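Collectin placenta 1 (Mus musculus, PDB 2OX9) binds the leukocyte surface glycan Lewis(x) through a calcium-dependent C-type lectin domain, and probably acts as a scavenger receptor. Local coordinates at residues 29-32 with 33-36; 4-7 with 8-11; 10-14 with 15-19; 23-26 with 27-30. One frame throughout, in Å; residues are numbered along the deposited sequence.

In the fold
The four contacts follow one another through residues 4-36, the first quarter of the modelled chain. Interaction 2 comes first, then interaction 3, interaction 4 and interaction 1. Interactions 2 and 3 share Lys10 and Asn11 on strand 10-12; their centres are about 6 Å apart, and the Cys5-Cys16 disulfide ties them. Interaction 4 covers the N-terminal end of helix 26-35 and interaction 1 its C-terminal end, with centres about 8 Å apart. The two groups meet where Phe32 packs on Tyr18 and Lys36 on Trp9. Together the contacts join the N-terminal hairpin to the first helix. None of them supplies a glycan ligand, though the Tyr17 side chain of interaction 3 lies about 4 Å from a calcium ion.

Interaction 1: 29-32 with 33-36; sequences AKLF and CEDK
Cys33 begins the second half of this helical stretch, and its N hydrogen-bonds to Ala29 O at 3.2 Å. Its CB and SG lie near the same carbonyl. SG forms the disulfide with Cys128, which fixes the helix to strand 125-131.

Glu34 N hydrogen-bonds to Lys30 O. The Glu34 side chain folds back along the helix, and its CG touches Lys30 O. The carboxylate crosses the Lys30 chain at a slant, with Glu34 OE2 3.7 Å from Lys30 CE. The charged ends are not in contact: Lys30 NZ stays 5.0 Å from Glu34 OE2.

Asp35 N hydrogen-bonds to Leu31 O. Asp35 OD1 takes a salt bridge from Lys36 NZ at 2.7 Å, met from above the carboxylate plane.

Lys36 carries the main side-chain contact. Its chain bends at chi2 (-62°) and again at chi4 (-63°), which curls the ammonium back over the Phe32 ring. Lys36 NZ sits 3.4 Å from the centroid of the Phe32 ring, almost on the ring normal, in a cation-pi contact. CE adds a CH-pi contact over the same face. Lys36 NZ also donates a hydrogen bond to Phe32 O at 3.1 Å, so a carbonyl, a carboxylate and a ring grip one ammonium. Phe32 also meets Phe126 edge-to-face. The backbone bonds and the Phe32-Lys36 pair are i to i+4 contacts at the C-terminal end of the first helix of the C-type lectin fold.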
ATOM      1  N   ALA A  29       5.112   2.723   8.712  1.00 14.60           N
ATOM      2  CA  ALA A  29       3.867   3.141   8.075  1.00 14.22           C
ATOM      3  C   ALA A  29       2.718   2.296   8.643  1.00 14.56           C
ATOM      4  O   ALA A  29       1.632   2.797   8.951  1.00 12.17           O
ATOM      5  CB  ALA A  29       3.968   2.939   6.564  1.00 11.84           C
ATOM      6  N   LYS A  30       2.980   1.004   8.772  1.00 15.60           N
ATOM      7  CA  LYS A  30       2.010   0.050   9.303  1.00 14.98           C
ATOM      8  C   LYS A  30       1.621   0.457  10.718  1.00 13.61           C
ATOM      9  O   LYS A  30       0.457   0.402  11.102  1.00 12.42           O
ATOM     10  CB  LYS A  30       2.647  -1.342   9.315  1.00 17.94           C
ATOM     11  CG  LYS A  30       1.833  -2.417  10.006  1.00 23.61           C
ATOM     12  CD  LYS A  30       2.430  -3.795   9.724  1.00 26.65           C
ATOM     13  CE  LYS A  30       1.634  -4.895  10.408  1.00 27.03           C
ATOM     14  NZ  LYS A  30       2.072  -6.249   9.949  1.00 31.50           N
ATOM     15  N   LEU A  31       2.616   0.883  11.484  1.00 14.78           N
ATOM     16  CA  LEU A  31       2.412   1.299  12.866  1.00 17.27           C
ATOM     17  C   LEU A  31       1.585   2.577  12.960  1.00 17.94           C
ATOM     18  O   LEU A  31       0.751   2.718  13.850  1.00 17.53           O
ATOM     19  CB  LEU A  31       3.756   1.540  13.537  1.00 18.57           C
ATOM     20  CG  LEU A  31       3.677   1.779  15.039  1.00 20.66           C
ATOM     21  CD1 LEU A  31       3.654   0.426  15.724  1.00 25.26           C
ATOM     22  CD2 LEU A  31       4.877   2.608  15.512  1.00 21.96           C
ATOM     23  N   PHE A  32       1.840   3.506  12.042  1.00 16.22           N
ATOM     24  CA  PHE A  32       1.143   4.787  12.016  1.00 14.74           C
ATOM     25  C   PHE A  32      -0.358   4.593  11.824  1.00 13.37           C
ATOM     26  O   PHE A  32      -1.166   5.178  12.543  1.00 14.37           O
ATOM     27  CB  PHE A  32       1.707   5.643  10.881  1.00 15.82           C
ATOM     28  CG  PHE A  32       1.092   7.002  10.776  1.00 20.24           C
ATOM     29  CD1 PHE A  32       1.730   8.110  11.322  1.00 22.99           C
ATOM     30  CD2 PHE A  32      -0.108   7.186  10.094  1.00 22.05           C
ATOM     31  CE1 PHE A  32       1.184   9.391  11.182  1.00 24.91           C
ATOM     32  CE2 PHE A  32      -0.659   8.459   9.949  1.00 23.97           C
ATOM     33  CZ  PHE A  32      -0.009   9.562  10.494  1.00 22.98           C
ATOM     34  N   CYS A  33      -0.732   3.779  10.842  1.00 11.65           N
ATOM     35  CA  CYS A  33      -2.140   3.519  10.577  1.00 15.11           C
ATOM     36  C   CYS A  33      -2.811   2.806  11.753  1.00 15.04           C
ATOM     37  O   CYS A  33      -3.989   3.039  12.036  1.00 15.79           O
ATOM     38  CB  CYS A  33      -2.314   2.666   9.310  1.00 13.80           C
ATOM     39  SG  CYS A  33      -1.786   3.445   7.749  1.00 19.09           S
ATOM     40  N   GLU A  34      -2.073   1.931  12.427  1.00 17.96           N
ATOM     41  CA  GLU A  34      -2.635   1.207  13.568  1.00 20.85           C
ATOM     42  C   GLU A  34      -2.970   2.182  14.696  1.00 21.80           C
ATOM     43  O   GLU A  34      -3.962   2.008  15.409  1.00 20.91           O
ATOM     44  CB  GLU A  34      -1.651   0.142  14.061  1.00 23.50           C
ATOM     45  CG  GLU A  34      -1.361  -0.938  13.030  1.00 27.51           C
ATOM     46  CD  GLU A  34      -0.321  -1.934  13.503  1.00 30.23           C
ATOM     47  OE1 GLU A  34       0.477  -1.569  14.392  1.00 32.69           O
ATOM     48  OE2 GLU A  34      -0.293  -3.071  12.973  1.00 30.94           O
ATOM     49  N   ASP A  35      -2.148   3.216  14.846  1.00 22.63           N
ATOM     50  CA  ASP A  35      -2.368   4.226  15.876  1.00 23.84           C
ATOM     51  C   ASP A  35      -3.635   5.024  15.589  1.00 23.45           C
ATOM     52  O   ASP A  35      -4.192   5.658  16.490  1.00 23.57           O
ATOM     53  CB  ASP A  35      -1.164   5.174  15.951  1.00 27.16           C
ATOM     54  CG  ASP A  35      -1.496   6.505  16.625  1.00 31.03           C
ATOM     55  OD1 ASP A  35      -2.178   7.355  16.004  1.00 32.48           O
ATOM     56  OD2 ASP A  35      -1.074   6.707  17.782  1.00 31.09           O
ATOM     57  N   LYS A  36      -4.083   4.989  14.335  1.00 20.11           N
ATOM     58  CA  LYS A  36      -5.288   5.709  13.917  1.00 20.42           C
ATOM     59  C   LYS A  36      -6.489   4.762  13.823  1.00 19.15           C
ATOM     60  O   LYS A  36      -7.546   5.140  13.324  1.00 23.46           O
ATOM     61  CB  LYS A  36      -5.073   6.347  12.539  1.00 21.77           C
ATOM     62  CG  LYS A  36      -3.782   7.120  12.375  1.00 23.54           C
ATOM     63  CD  LYS A  36      -3.698   8.301  13.315  1.00 25.20           C
ATOM     64  CE  LYS A  36      -2.340   9.001  13.184  1.00 26.49           C
ATOM     65  NZ  LYS A  36      -1.198   8.104  13.572  1.00 27.72           N
TER

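Interaction 2: 4-7 with 8-11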
ATOM      1  N   GLY A   4     -18.393  12.393   6.244  1.00 29.42           N
ATOM      2  CA  GLY A   4     -18.546  11.367   7.324  1.00 27.97           C
ATOM      3  C   GLY A   4     -17.215  10.882   7.872  1.00 28.10           C
ATOM      4  O   GLY A   4     -17.172  10.088   8.813  1.00 26.85           O
ATOM      5  N   CYS A   5     -16.124  11.356   7.278  1.00 27.94           N
ATOM      6  CA  CYS A   5     -14.792  10.970   7.722  1.00 26.74           C
ATOM      7  C   CYS A   5     -14.148  12.078   8.546  1.00 25.89           C
ATOM      8  O   CYS A   5     -14.502  13.252   8.426  1.00 25.20           O
ATOM      9  CB  CYS A   5     -13.891  10.656   6.522  1.00 27.38           C
ATOM     10  SG  CYS A   5     -14.421   9.254   5.487  1.00 28.06           S
ATOM     11  N   PRO A   6     -13.192  11.719   9.406  1.00 24.74           N
ATOM     12  CA  PRO A   6     -12.543  12.756  10.211  1.00 24.95           C
ATOM     13  C   PRO A   6     -11.803  13.702   9.278  1.00 24.34           C
ATOM     14  O   PRO A   6     -11.578  13.384   8.106  1.00 22.53           O
ATOM     15  CB  PRO A   6     -11.568  11.964  11.078  1.00 25.59           C
ATOM     16  CG  PRO A   6     -12.181  10.589  11.144  1.00 25.73           C
ATOM     17  CD  PRO A   6     -12.672  10.385   9.741  1.00 25.79           C
ATOM     18  N   PRO A   7     -11.436  14.891   9.771  1.00 23.75           N
ATOM     19  CA  PRO A   7     -10.710  15.794   8.877  1.00 22.02           C
ATOM     20  C   PRO A   7      -9.381  15.139   8.473  1.00 20.43           C
ATOM     21  O   PRO A   7      -8.819  14.344   9.231  1.00 19.74           O
ATOM     22  CB  PRO A   7     -10.538  17.062   9.719  1.00 23.89           C
ATOM     23  CG  PRO A   7     -10.718  16.592  11.134  1.00 25.04           C
ATOM     24  CD  PRO A   7     -11.803  15.567  11.023  1.00 25.29           C
ATOM     25  N   HIS A   8      -8.911  15.466   7.272  1.00 18.62           N
ATOM     26  CA  HIS A   8      -7.680  14.917   6.692  1.00 21.18           C
ATOM     27  C   HIS A   8      -7.929  13.598   5.985  1.00 19.90           C
ATOM     28  O   HIS A   8      -7.066  13.108   5.264  1.00 21.11           O
ATOM     29  CB  HIS A   8      -6.587  14.699   7.742  1.00 22.75           C
ATOM     30  CG  HIS A   8      -5.984  15.965   8.256  1.00 24.46           C
ATOM     31  ND1 HIS A   8      -6.286  16.481   9.496  1.00 26.66           N
ATOM     32  CD2 HIS A   8      -5.110  16.829   7.691  1.00 25.27           C
ATOM     33  CE1 HIS A   8      -5.622  17.609   9.675  1.00 25.83           C
ATOM     34  NE2 HIS A   8      -4.900  17.842   8.593  1.00 27.50           N
ATOM     35  N   TRP A   9      -9.104  13.019   6.200  1.00 19.13           N
ATOM     36  CA  TRP A   9      -9.451  11.754   5.556  1.00 18.08           C
ATOM     37  C   TRP A   9     -10.411  11.962   4.389  1.00 17.75           C
ATOM     38  O   TRP A   9     -11.237  12.877   4.410  1.00 15.77           O
ATOM     39  CB  TRP A   9     -10.072  10.798   6.570  1.00 14.02           C
ATOM     40  CG  TRP A   9      -9.102  10.383   7.632  1.00 15.69           C
ATOM     41  CD1 TRP A   9      -8.572  11.175   8.611  1.00 14.10           C
ATOM     42  CD2 TRP A   9      -8.524   9.087   7.805  1.00 15.67           C
ATOM     43  NE1 TRP A   9      -7.695  10.450   9.382  1.00 16.93           N
ATOM     44  CE2 TRP A   9      -7.648   9.165   8.910  1.00 15.44           C
ATOM     45  CE3 TRP A   9      -8.659   7.863   7.134  1.00 12.35           C
ATOM     46  CZ2 TRP A   9      -6.912   8.068   9.358  1.00 11.87           C
ATOM     47  CZ3 TRP A   9      -7.922   6.775   7.583  1.00 13.28           C
ATOM     48  CH2 TRP A   9      -7.061   6.886   8.683  1.00 11.18           C
ATOM     49  N   LYS A  10     -10.292  11.111   3.374  1.00 16.87           N
ATOM     50  CA  LYS A  10     -11.145  11.177   2.193  1.00 18.59           C
ATOM     51  C   LYS A  10     -12.105   9.995   2.214  1.00 19.15           C
ATOM     52  O   LYS A  10     -11.737   8.898   2.637  1.00 15.63           O
ATOM     53  CB  LYS A  10     -10.318  11.081   0.910  1.00 20.21           C
ATOM     54  CG  LYS A  10      -9.245  12.147   0.724  1.00 25.15           C
ATOM     55  CD  LYS A  10      -9.845  13.528   0.545  1.00 27.44           C
ATOM     56  CE  LYS A  10      -8.785  14.501   0.059  1.00 30.74           C
ATOM     57  NZ  LYS A  10      -7.611  14.500   0.975  1.00 33.90           N
ATOM     58  N   ASN A  11     -13.321  10.207   1.731  1.00 17.52           N
ATOM     59  CA  ASN A  11     -14.288   9.128   1.705  1.00 19.44           C
ATOM     60  C   ASN A  11     -14.506   8.543   0.308  1.00 18.31           C
ATOM     61  O   ASN A  11     -14.453   9.246  -0.704  1.00 16.10           O
ATOM     62  CB  ASN A  11     -15.627   9.601   2.267  1.00 23.58           C
ATOM     63  CG  ASN A  11     -16.337  10.561   1.342  1.00 26.84           C
ATOM     64  OD1 ASN A  11     -15.844  11.656   1.066  1.00 28.42           O
ATOM     65  ND2 ASN A  11     -17.504  10.153   0.849  1.00 25.50           N
TER
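A type II beta turn from Pro6 to Trp9 leads the N-terminal segment into strand 10-12. Trp9 N closes it with a hydrogen bond to Pro6 O at 3.1 Å, with an N-H...O angle of 151°. His8 takes the third position with a positive phi of 86°.

The Trp9 side chain turns back across the turn. Its CG is anti to the carbonyl carbon (chi1 -66°), which brings the indole toward the two prolines. Trp9 CD1 packs on Pro6 CB at 4.0 Å. Trp9 CD1 also meets Pro7 O at 3.2 Å, at the indole edge and in its plane. Trp9 CB is 3.8 Å from Cys5 CB.

The turn doubles the chain back, so 4-7 runs beside the start of the hairpin of the C-type lectin domain. The disulfide from Cys5 to Cys16 secures it there.

Beyond Trp9, Cys5 SG rests against Asn11 CB at 3.5 Å, so the disulfide sulfur lies beside the first strand of the hairpin. The contact is at the protein surface. The Trp9 indole also has partners in the rest of the domain: Lys130 makes a cation-pi contact with it, and the Tyr18 ring also meets it.

Interaction 3: 10-14 with 15-19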
ATOM      1  N   LYS A  10     -10.292  11.111   3.374  1.00 16.87           N
ATOM      2  CA  LYS A  10     -11.145  11.177   2.193  1.00 18.59           C
ATOM      3  C   LYS A  10     -12.105   9.995   2.214  1.00 19.15           C
ATOM      4  O   LYS A  10     -11.737   8.898   2.637  1.00 15.63           O
ATOM      5  CB  LYS A  10     -10.318  11.081   0.910  1.00 20.21           C
ATOM      6  CG  LYS A  10      -9.245  12.147   0.724  1.00 25.15           C
ATOM      7  CD  LYS A  10      -9.845  13.528   0.545  1.00 27.44           C
ATOM      8  CE  LYS A  10      -8.785  14.501   0.059  1.00 30.74           C
ATOM      9  NZ  LYS A  10      -7.611  14.500   0.975  1.00 33.90           N
ATOM     10  N   ASN A  11     -13.321  10.207   1.731  1.00 17.52           N
ATOM     11  CA  ASN A  11     -14.288   9.128   1.705  1.00 19.44           C
ATOM     12  C   ASN A  11     -14.506   8.543   0.308  1.00 18.31           C
ATOM     13  O   ASN A  11     -14.453   9.246  -0.704  1.00 16.10           O
ATOM     14  CB  ASN A  11     -15.627   9.601   2.267  1.00 23.58           C
ATOM     15  CG  ASN A  11     -16.337  10.561   1.342  1.00 26.84           C
ATOM     16  OD1 ASN A  11     -15.844  11.656   1.066  1.00 28.42           O
ATOM     17  ND2 ASN A  11     -17.504  10.153   0.849  1.00 25.50           N
ATOM     18  N   PHE A  12     -14.710   7.234   0.274  1.00 16.06           N
ATOM     19  CA  PHE A  12     -14.999   6.495  -0.950  1.00 15.51           C
ATOM     20  C   PHE A  12     -15.931   5.394  -0.455  1.00 16.16           C
ATOM     21  O   PHE A  12     -15.530   4.572   0.356  1.00 14.38           O
ATOM     22  CB  PHE A  12     -13.744   5.875  -1.551  1.00 16.44           C
ATOM     23  CG  PHE A  12     -14.016   5.073  -2.793  1.00 18.19           C
ATOM     24  CD1 PHE A  12     -14.532   5.688  -3.928  1.00 17.22           C
ATOM     25  CD2 PHE A  12     -13.786   3.701  -2.820  1.00 17.30           C
ATOM     26  CE1 PHE A  12     -14.817   4.948  -5.075  1.00 18.90           C
ATOM     27  CE2 PHE A  12     -14.067   2.952  -3.963  1.00 15.03           C
ATOM     28  CZ  PHE A  12     -14.582   3.574  -5.087  1.00 17.09           C
ATOM     29  N   THR A  13     -17.164   5.376  -0.956  1.00 17.33           N
ATOM     30  CA  THR A  13     -18.176   4.425  -0.497  1.00 18.42           C
ATOM     31  C   THR A  13     -18.251   4.572   1.021  1.00 19.71           C
ATOM     32  O   THR A  13     -18.335   5.701   1.516  1.00 20.81           O
ATOM     33  CB  THR A  13     -17.866   2.951  -0.898  1.00 20.45           C
ATOM     34  OG1 THR A  13     -16.635   2.522  -0.309  1.00 22.57           O
ATOM     35  CG2 THR A  13     -17.776   2.824  -2.406  1.00 19.10           C
ATOM     36  N   ASP A  14     -18.204   3.473   1.770  1.00 18.98           N
ATOM     37  CA  ASP A  14     -18.306   3.570   3.230  1.00 21.15           C
ATOM     38  C   ASP A  14     -16.973   3.456   3.973  1.00 19.78           C
ATOM     39  O   ASP A  14     -16.930   3.015   5.123  1.00 19.95           O
ATOM     40  CB  ASP A  14     -19.284   2.513   3.761  1.00 22.23           C
ATOM     41  CG  ASP A  14     -18.751   1.104   3.626  1.00 25.24           C
ATOM     42  OD1 ASP A  14     -17.928   0.859   2.717  1.00 25.06           O
ATOM     43  OD2 ASP A  14     -19.169   0.235   4.423  1.00 26.27           O
ATOM     44  N   LYS A  15     -15.893   3.864   3.314  1.00 17.50           N
ATOM     45  CA  LYS A  15     -14.572   3.810   3.914  1.00 14.25           C
ATOM     46  C   LYS A  15     -13.938   5.186   3.928  1.00 15.04           C
ATOM     47  O   LYS A  15     -14.391   6.098   3.222  1.00 14.30           O
ATOM     48  CB  LYS A  15     -13.675   2.849   3.133  1.00 18.30           C
ATOM     49  CG  LYS A  15     -14.152   1.410   3.142  1.00 18.18           C
ATOM     50  CD  LYS A  15     -14.451   0.940   4.551  1.00 19.73           C
ATOM     51  CE  LYS A  15     -13.979  -0.483   4.743  1.00 23.44           C
ATOM     52  NZ  LYS A  15     -12.510  -0.601   4.521  1.00 24.05           N
ATOM     53  N   CYS A  16     -12.904   5.332   4.753  1.00 13.44           N
ATOM     54  CA  CYS A  16     -12.169   6.585   4.873  1.00 15.26           C
ATOM     55  C   CYS A  16     -10.700   6.297   4.638  1.00 13.49           C
ATOM     56  O   CYS A  16     -10.157   5.326   5.170  1.00 12.45           O
ATOM     57  CB  CYS A  16     -12.341   7.191   6.261  1.00 18.03           C
ATOM     58  SG  CYS A  16     -14.059   7.624   6.648  1.00 24.92           S
ATOM     59  N   TYR A  17     -10.056   7.160   3.859  1.00 12.06           N
ATOM     60  CA  TYR A  17      -8.654   6.978   3.534  1.00  9.47           C
ATOM     61  C   TYR A  17      -7.829   8.192   3.886  1.00 11.07           C
ATOM     62  O   TYR A  17      -8.306   9.329   3.806  1.00  9.71           O
ATOM     63  CB  TYR A  17      -8.484   6.704   2.038  1.00 11.82           C
ATOM     64  CG  TYR A  17      -9.306   5.547   1.519  1.00 10.32           C
ATOM     65  CD1 TYR A  17     -10.684   5.659   1.369  1.00 12.36           C
ATOM     66  CD2 TYR A  17      -8.700   4.340   1.174  1.00 14.17           C
ATOM     67  CE1 TYR A  17     -11.444   4.598   0.886  1.00 14.45           C
ATOM     68  CE2 TYR A  17      -9.449   3.272   0.688  1.00 14.19           C
ATOM     69  CZ  TYR A  17     -10.822   3.411   0.547  1.00 15.63           C
ATOM     70  OH  TYR A  17     -11.566   2.364   0.055  1.00 14.00           O
ATOM     71  N   TYR A  18      -6.585   7.930   4.267  1.00  8.66           N
ATOM     72  CA  TYR A  18      -5.644   8.975   4.617  1.00 12.88           C
ATOM     73  C   TYR A  18      -4.433   8.855   3.695  1.00 11.81           C
ATOM     74  O   TYR A  18      -3.711   7.853   3.726  1.00  9.13           O
ATOM     75  CB  TYR A  18      -5.206   8.830   6.079  1.00 14.20           C
ATOM     76  CG  TYR A  18      -4.143   9.830   6.486  1.00 17.13           C
ATOM     77  CD1 TYR A  18      -4.420  11.197   6.505  1.00 19.53           C
ATOM     78  CD2 TYR A  18      -2.853   9.414   6.825  1.00 18.43           C
ATOM     79  CE1 TYR A  18      -3.441  12.125   6.847  1.00 20.98           C
ATOM     80  CE2 TYR A  18      -1.864  10.338   7.171  1.00 18.99           C
ATOM     81  CZ  TYR A  18      -2.166  11.690   7.179  1.00 21.76           C
ATOM     82  OH  TYR A  18      -1.199  12.618   7.521  1.00 24.25           O
ATOM     83  N   PHE A  19      -4.224   9.870   2.864  1.00 13.47           N
ATOM     84  CA  PHE A  19      -3.089   9.884   1.952  1.00 12.74           C
ATOM     85  C   PHE A  19      -2.014  10.715   2.649  1.00 14.81           C
ATOM     86  O   PHE A  19      -2.049  11.944   2.650  1.00 16.77           O
ATOM     87  CB  PHE A  19      -3.516  10.485   0.615  1.00 11.89           C
ATOM     88  CG  PHE A  19      -4.591   9.698  -0.069  1.00 11.51           C
ATOM     89  CD1 PHE A  19      -5.936   9.947   0.200  1.00  8.92           C
ATOM     90  CD2 PHE A  19      -4.262   8.682  -0.954  1.00 10.04           C
ATOM     91  CE1 PHE A  19      -6.938   9.195  -0.402  1.00 11.61           C
ATOM     92  CE2 PHE A  19      -5.253   7.920  -1.566  1.00 12.00           C
ATOM     93  CZ  PHE A  19      -6.601   8.178  -1.287  1.00 10.13           C
TER
HETATM   94  O   HOH W   1      -5.992  12.164   2.857  1.00 13.90           O
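Lys10 and Tyr17 form a hydrogen-bonded pair in the beta hairpin of strands 10-12 and 15-19, which sits at one edge of the main sheet of the lectin domain. Here the strands are closely joined. Lys10 N hydrogen-bonds to Tyr17 O at 2.7 Å, and Tyr17 N returns a bond of the same length to Lys10 O. Both donors lie in the carbonyl plane. Lys10 O also sits at the edge of the Tyr17 ring, in its plane, and receives a CA-H...O contact from Cys16.

Next comes the non-hydrogen-bonded pair of Asn11 and Cys16. Phe12 and Lys15 then close the hairpin through a type II' turn, with longer bonds. Phe12 N to Lys15 O is 3.2 Å, and Lys15 N to Phe12 O is 3.1 Å, with the donor above the carbonyl plane.

The inner side is packed by aromatic rings. Phe12 CB meets Tyr17 CE1 at 3.6 Å, approaching the ring obliquely. Phe12 CG lies anti to the backbone N (chi1 178°), which swings the ring off the hairpin to stack on Trp51. Tyr17 OH hydrogen-bonds to Glu48, a ligand of a nearby calcium ion. Lys15 NZ hydrogen-bonds to Glu129, a ligand of the same calcium.

The turn itself, Thr13 and Asp14, is looser and exposed. Asp14 runs alongside Lys15, but their charged ends do not meet.

At the other end, Lys10 CG lies at the edge of the Phe19 ring. One water accepts a hydrogen bond from Phe19 N at 2.9 Å and a weak one from Lys10 NZ at 3.4 Å.

Interaction 4: 23-26 with 27-30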
ATOM      1  N   LYS A  23       6.456  10.364   5.469  1.00 21.56           N
ATOM      2  CA  LYS A  23       7.243   9.419   4.673  1.00 22.45           C
ATOM      3  C   LYS A  23       7.923   8.487   5.675  1.00 22.77           C
ATOM      4  O   LYS A  23       8.630   8.959   6.570  1.00 24.43           O
ATOM      5  CB  LYS A  23       8.305  10.156   3.848  1.00 25.04           C
ATOM      6  CG  LYS A  23       7.762  11.233   2.904  1.00 28.74           C
ATOM      7  CD  LYS A  23       8.860  11.747   1.970  1.00 29.67           C
ATOM      8  CE  LYS A  23       8.430  12.991   1.198  1.00 30.69           C
ATOM      9  NZ  LYS A  23       7.207  12.777   0.370  1.00 30.15           N
ATOM     10  N   GLU A  24       7.719   7.177   5.535  1.00 19.96           N
ATOM     11  CA  GLU A  24       8.298   6.209   6.477  1.00 19.74           C
ATOM     12  C   GLU A  24       8.603   4.841   5.851  1.00 16.43           C
ATOM     13  O   GLU A  24       8.133   4.530   4.757  1.00 15.34           O
ATOM     14  CB  GLU A  24       7.325   5.987   7.636  1.00 22.23           C
ATOM     15  CG  GLU A  24       6.775   7.250   8.285  1.00 28.00           C
ATOM     16  CD  GLU A  24       7.772   7.926   9.204  1.00 31.43           C
ATOM     17  OE1 GLU A  24       8.280   7.255  10.126  1.00 33.41           O
ATOM     18  OE2 GLU A  24       8.037   9.131   9.014  1.00 35.51           O
ATOM     19  N   ILE A  25       9.385   4.022   6.550  1.00 12.78           N
ATOM     20  CA  ILE A  25       9.680   2.684   6.051  1.00 14.22           C
ATOM     21  C   ILE A  25       8.380   1.911   6.242  1.00 13.64           C
ATOM     22  O   ILE A  25       7.500   2.369   6.977  1.00 12.78           O
ATOM     23  CB  ILE A  25      10.812   1.988   6.848  1.00 16.26           C
ATOM     24  CG1 ILE A  25      10.428   1.851   8.321  1.00 14.44           C
ATOM     25  CG2 ILE A  25      12.095   2.772   6.707  1.00 17.13           C
ATOM     26  CD1 ILE A  25      11.486   1.123   9.151  1.00 19.49           C
ATOM     27  N   PHE A  26       8.261   0.744   5.614  1.00 13.68           N
ATOM     28  CA  PHE A  26       7.026  -0.036   5.709  1.00 15.34           C
ATOM     29  C   PHE A  26       6.486  -0.288   7.107  1.00 17.75           C
ATOM     30  O   PHE A  26       5.323   0.002   7.378  1.00 18.09           O
ATOM     31  CB  PHE A  26       7.170  -1.388   5.017  1.00 16.32           C
ATOM     32  CG  PHE A  26       5.867  -2.141   4.884  1.00 12.84           C
ATOM     33  CD1 PHE A  26       4.957  -1.814   3.874  1.00 14.80           C
ATOM     34  CD2 PHE A  26       5.548  -3.173   5.760  1.00 16.02           C
ATOM     35  CE1 PHE A  26       3.754  -2.503   3.734  1.00 14.36           C
ATOM     36  CE2 PHE A  26       4.340  -3.873   5.631  1.00 14.88           C
ATOM     37  CZ  PHE A  26       3.442  -3.534   4.612  1.00 15.88           C
ATOM     38  N   GLU A  27       7.316  -0.838   7.991  1.00 17.81           N
ATOM     39  CA  GLU A  27       6.869  -1.149   9.347  1.00 19.82           C
ATOM     40  C   GLU A  27       6.425   0.066  10.140  1.00 17.87           C
ATOM     41  O   GLU A  27       5.536  -0.027  10.994  1.00 16.48           O
ATOM     42  CB  GLU A  27       7.954  -1.908  10.125  1.00 21.47           C
ATOM     43  CG  GLU A  27       9.255  -1.158  10.334  1.00 26.14           C
ATOM     44  CD  GLU A  27      10.106  -1.774  11.439  1.00 30.21           C
ATOM     45  OE1 GLU A  27      10.430  -2.979  11.355  1.00 31.20           O
ATOM     46  OE2 GLU A  27      10.453  -1.049  12.396  1.00 33.20           O
ATOM     47  N   ASP A  28       7.045   1.207   9.869  1.00 17.08           N
ATOM     48  CA  ASP A  28       6.673   2.428  10.562  1.00 16.54           C
ATOM     49  C   ASP A  28       5.338   2.938  10.008  1.00 16.58           C
ATOM     50  O   ASP A  28       4.525   3.507  10.741  1.00 14.65           O
ATOM     51  CB  ASP A  28       7.775   3.486  10.398  1.00 20.31           C
ATOM     52  CG  ASP A  28       8.992   3.217  11.292  1.00 24.71           C
ATOM     53  OD1 ASP A  28      10.021   3.909  11.131  1.00 25.92           O
ATOM     54  OD2 ASP A  28       8.925   2.319  12.162  1.00 26.90           O
ATOM     55  N   ALA A  29       5.112   2.723   8.712  1.00 14.60           N
ATOM     56  CA  ALA A  29       3.867   3.141   8.075  1.00 14.22           C
ATOM     57  C   ALA A  29       2.718   2.296   8.643  1.00 14.56           C
ATOM     58  O   ALA A  29       1.632   2.797   8.951  1.00 12.17           O
ATOM     59  CB  ALA A  29       3.968   2.939   6.564  1.00 11.84           C
ATOM     60  N   LYS A  30       2.980   1.004   8.772  1.00 15.60           N
ATOM     61  CA  LYS A  30       2.010   0.050   9.303  1.00 14.98           C
ATOM     62  C   LYS A  30       1.621   0.457  10.718  1.00 13.61           C
ATOM     63  O   LYS A  30       0.457   0.402  11.102  1.00 12.42           O
ATOM     64  CB  LYS A  30       2.647  -1.342   9.315  1.00 17.94           C
ATOM     65  CG  LYS A  30       1.833  -2.417  10.006  1.00 23.61           C
ATOM     66  CD  LYS A  30       2.430  -3.795   9.724  1.00 26.65           C
ATOM     67  CE  LYS A  30       1.634  -4.895  10.408  1.00 27.03           C
ATOM     68  NZ  LYS A  30       2.072  -6.249   9.949  1.00 31.50           N
TER
HETATM   69  O   HOH W   2      10.118   5.397   8.892  1.00 14.73           O
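Ile25 meets both Glu27 and Asp28 at the start of helix 26-35, where it holds the N-cap position. Its CG1 stands between the backbone N and the carbonyl carbon (chi1 60°). This directs the CG1-CD1 branch over the first turn. Ile25 CD1 lies 3.4 Å from Glu27 CG, and the two side chains run side by side. Glu27 takes the same kind of first torsion (chi1 62°), which brings its CG up to that methyl. CG1 of Ile25 also touches Asp28 OD1 at 3.5 Å.

Glu24 approaches from the loop. Its CB packs on Asp28 CB at 3.8 Å, and the two side chains cross at about a right angle. A bend at chi2 (-77°) brings its carboxylate round to Asp28. The like charges of Glu24 OE1 and Asp28 OD1 come to 3.9 Å. A water joins them, donating to Glu24 OE1 at 2.9 Å and to Asp28 OD1 at 2.7 Å. These two donations probably ease the repulsion; the water also accepts from Ile25 N, which holds it at the helix start.

The backbone opens the helix with Ala29 N to Ile25 O at 3.0 Å and Lys30 N to Phe26 O at 2.9 Å.

Phe26 turns its ring away from this turn and into the protein. There it meets Trp63 of strand 62-64 edge-to-face and packs on Leu40 of strand 39-40. The helix start is thereby seated against both strands.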